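Local coordinates for sensor protein kinase WalK (Staphylococcus aureus, PDB 4YWZ), which probably senses an extracellular signal and relays it by histidine phosphorylation as the kinase of the essential WalKR two-component system, at residues Q47-S51 with I72-K76. The protein carries 1 engineered substitution. Residues are numbered along the deposited sequence; the frame is centred on the assembly and turned at random.
Sequences QNLLS and IATTK
Helix 46-54 lies alongside edge strand 71-74 of the antiparallel sheet in this Cache-family extracellular domain. Segment 47-51 is regular alpha-helix (phi/psi near -60/-45), with S51 N hydrogen-bonded to Q47 O at 2.9 Å. Its axis and that of 72-74 run in the same general direction, crossing at -29° and approaching to 8.5 Å. In register, Q47 CA is 6.2 Å from A73 CA and S51 CA 5.4 Å from T75 CA. After a classic beta bulge (I72 and A73 facing F64), the chain stays extended through T74 and turns at T75.

The apolar contact centres on L50, whose side chain lies between rotamer wells (chi1 -95°, chi2 23°), with CD2 3.6 Å from A73 CB. T75 CG2 (chi1 63°) lies 3.6 Å from L50 CB and 3.5 Å from L50 O. L50 and L49 also touch L26 of helix 7-37.

Q47 (chi1 t, chi2 p) curls its amide to the outer strand edge: NE2 donates to T74 O at 3.0 Å, while OE1 accepts from a water (2.5 Å) that accepts from T74 N (2.9 Å). A second water links S51 OG (2.9 Å) to T75 O (2.8 Å). T74 OG1 accepts from K76 N (3.0 Å), an ST turn, and is hydrogen-bonded to E61 OE2, as T75 OG1 is to I62 N.

One carboxamide thus serves the outward-facing N and O of T74, through water and directly, on a strand edge without a neighbour in this sheet.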
ATOM      1  N   GLN A  47       9.855  18.974 -11.779  1.00 28.05           N
ATOM      2  CA  GLN A  47      10.104  17.631 -12.346  1.00 29.34           C
ATOM      3  C   GLN A  47      10.712  16.675 -11.355  1.00 27.66           C
ATOM      4  O   GLN A  47      10.261  15.517 -11.243  1.00 28.26           O
ATOM      5  CB  GLN A  47      10.970  17.734 -13.594  1.00 30.68           C
ATOM      6  CG  GLN A  47      11.303  16.369 -14.190  1.00 31.20           C
ATOM      7  CD  GLN A  47      10.112  15.805 -14.937  1.00 30.45           C
ATOM      8  OE1 GLN A  47       9.652  16.398 -15.903  1.00 33.17           O
ATOM      9  NE2 GLN A  47       9.591  14.670 -14.475  1.00 30.63           N
ATOM     10  N   ASN A  48      11.707  17.110 -10.570  1.00 27.14           N
ATOM     11  CA  ASN A  48      12.298  16.225  -9.607  1.00 28.90           C
ATOM     12  C   ASN A  48      11.309  15.831  -8.541  1.00 29.15           C
ATOM     13  O   ASN A  48      11.297  14.671  -8.106  1.00 28.39           O
ATOM     14  CB  ASN A  48      13.501  16.942  -8.941  1.00 30.37           C
ATOM     15  CG  ASN A  48      14.062  16.185  -7.785  1.00 38.38           C
ATOM     16  OD1 ASN A  48      14.688  15.127  -7.976  1.00 39.47           O
ATOM     17  ND2 ASN A  48      13.778  16.667  -6.540  1.00 36.66           N
ATOM     18  N   LEU A  49      10.457  16.783  -8.079  1.00 23.03           N
ATOM     19  CA  LEU A  49       9.535  16.409  -7.050  1.00 24.79           C
ATOM     20  C   LEU A  49       8.583  15.339  -7.621  1.00 21.91           C
ATOM     21  O   LEU A  49       8.204  14.400  -6.910  1.00 22.74           O
ATOM     22  CB  LEU A  49       8.769  17.653  -6.562  1.00 24.26           C
ATOM     23  CG  LEU A  49       9.602  18.499  -5.557  1.00 26.14           C
ATOM     24  CD1 LEU A  49       8.860  19.863  -5.531  1.00 26.58           C
ATOM     25  CD2 LEU A  49       9.690  17.880  -4.235  1.00 26.73           C
ATOM     26  N   LEU A  50       8.086  15.591  -8.825  1.00 22.27           N
ATOM     27  CA  LEU A  50       7.145  14.698  -9.409  1.00 21.95           C
ATOM     28  C   LEU A  50       7.729  13.312  -9.474  1.00 24.01           C
ATOM     29  O   LEU A  50       7.111  12.329  -9.062  1.00 23.06           O
ATOM     30  CB  LEU A  50       6.777  15.079 -10.813  1.00 23.31           C
ATOM     31  CG  LEU A  50       5.550  15.914 -11.074  1.00 29.41           C
ATOM     32  CD1 LEU A  50       4.921  16.815 -10.015  1.00 28.28           C
ATOM     33  CD2 LEU A  50       5.479  16.440 -12.510  1.00 31.15           C
ATOM     34  N   SER A  51       8.919  13.270  -9.961  1.00 23.27           N
ATOM     35  CA  SER A  51       9.620  11.949 -10.105  1.00 26.82           C
ATOM     36  C   SER A  51       9.894  11.197  -8.819  1.00 28.64           C
ATOM     37  O   SER A  51       9.731   9.935  -8.814  1.00 27.91           O
ATOM     38  CB  SER A  51      10.918  12.192 -10.872  1.00 28.37           C
ATOM     39  OG  SER A  51      10.559  12.413 -12.235  1.00 29.46           O
ATOM     40  N   ILE A  72       2.798  20.476 -18.269  1.00 20.35           N
ATOM     41  CA  ILE A  72       4.161  21.039 -18.041  1.00 21.94           C
ATOM     42  C   ILE A  72       5.155  19.950 -17.866  1.00 25.07           C
ATOM     43  O   ILE A  72       6.363  20.034 -18.355  1.00 24.86           O
ATOM     44  CB  ILE A  72       4.137  21.981 -16.785  1.00 23.18           C
ATOM     45  CG1 ILE A  72       3.205  23.186 -16.968  1.00 29.57           C
ATOM     46  CG2 ILE A  72       5.534  22.499 -16.433  1.00 26.35           C
ATOM     47  CD1 ILE A  72       3.475  23.943 -18.249  1.00 25.68           C
ATOM     48  N   ALA A  73       4.756  18.883 -17.171  1.00 21.52           N
ATOM     49  CA  ALA A  73       5.708  17.845 -16.779  1.00 20.61           C
ATOM     50  C   ALA A  73       4.929  16.559 -16.561  1.00 20.79           C
ATOM     51  O   ALA A  73       3.792  16.578 -16.128  1.00 19.27           O
ATOM     52  CB  ALA A  73       6.413  18.205 -15.501  1.00 21.85           C
ATOM     53  N   THR A  74       5.652  15.464 -16.813  1.00 21.76           N
ATOM     54  CA  THR A  74       5.194  14.122 -16.532  1.00 21.02           C
ATOM     55  C   THR A  74       6.339  13.288 -15.983  1.00 23.67           C
ATOM     56  O   THR A  74       7.523  13.518 -16.292  1.00 24.65           O
ATOM     57  CB  THR A  74       4.620  13.392 -17.782  1.00 23.29           C
ATOM     58  OG1 THR A  74       4.259  12.046 -17.424  1.00 24.48           O
ATOM     59  CG2 THR A  74       5.577  13.337 -18.980  1.00 24.95           C
ATOM     60  N   THR A  75       5.975  12.284 -15.194  1.00 23.18           N
ATOM     61  CA  THR A  75       6.922  11.283 -14.688  1.00 22.59           C
ATOM     62  C   THR A  75       7.121  10.078 -15.616  1.00 24.13           C
ATOM     63  O   THR A  75       8.073   9.289 -15.372  1.00 25.80           O
ATOM     64  CB  THR A  75       6.480  10.750 -13.383  1.00 19.85           C
ATOM     65  OG1 THR A  75       5.212  10.068 -13.508  1.00 18.78           O
ATOM     66  CG2 THR A  75       6.342  11.875 -12.398  1.00 23.32           C
ATOM     67  N   LYS A  76       6.344   9.996 -16.675  1.00 22.94           N
ATOM     68  CA  LYS A  76       6.372   8.879 -17.621  1.00 27.67           C
ATOM     69  C   LYS A  76       7.058   9.268 -18.922  1.00 31.88           C
ATOM     70  O   LYS A  76       6.551  10.061 -19.753  1.00 30.11           O
ATOM     71  CB  LYS A  76       4.959   8.289 -17.803  1.00 27.63           C
ATOM     72  CG  LYS A  76       4.907   7.101 -18.729  1.00 36.46           C
ATOM     73  CD  LYS A  76       3.596   6.287 -18.679  1.00 39.58           C
ATOM     74  CE  LYS A  76       3.110   5.804 -17.336  1.00 44.38           C
ATOM     75  NZ  LYS A  76       3.853   4.719 -16.594  1.00 52.32           N
TER
HETATM   76  O   HOH W   1       8.307  16.050 -17.941  1.00 30.26           O
HETATM   77  O   HOH W   2       9.897   9.775 -13.303  1.00 34.78           O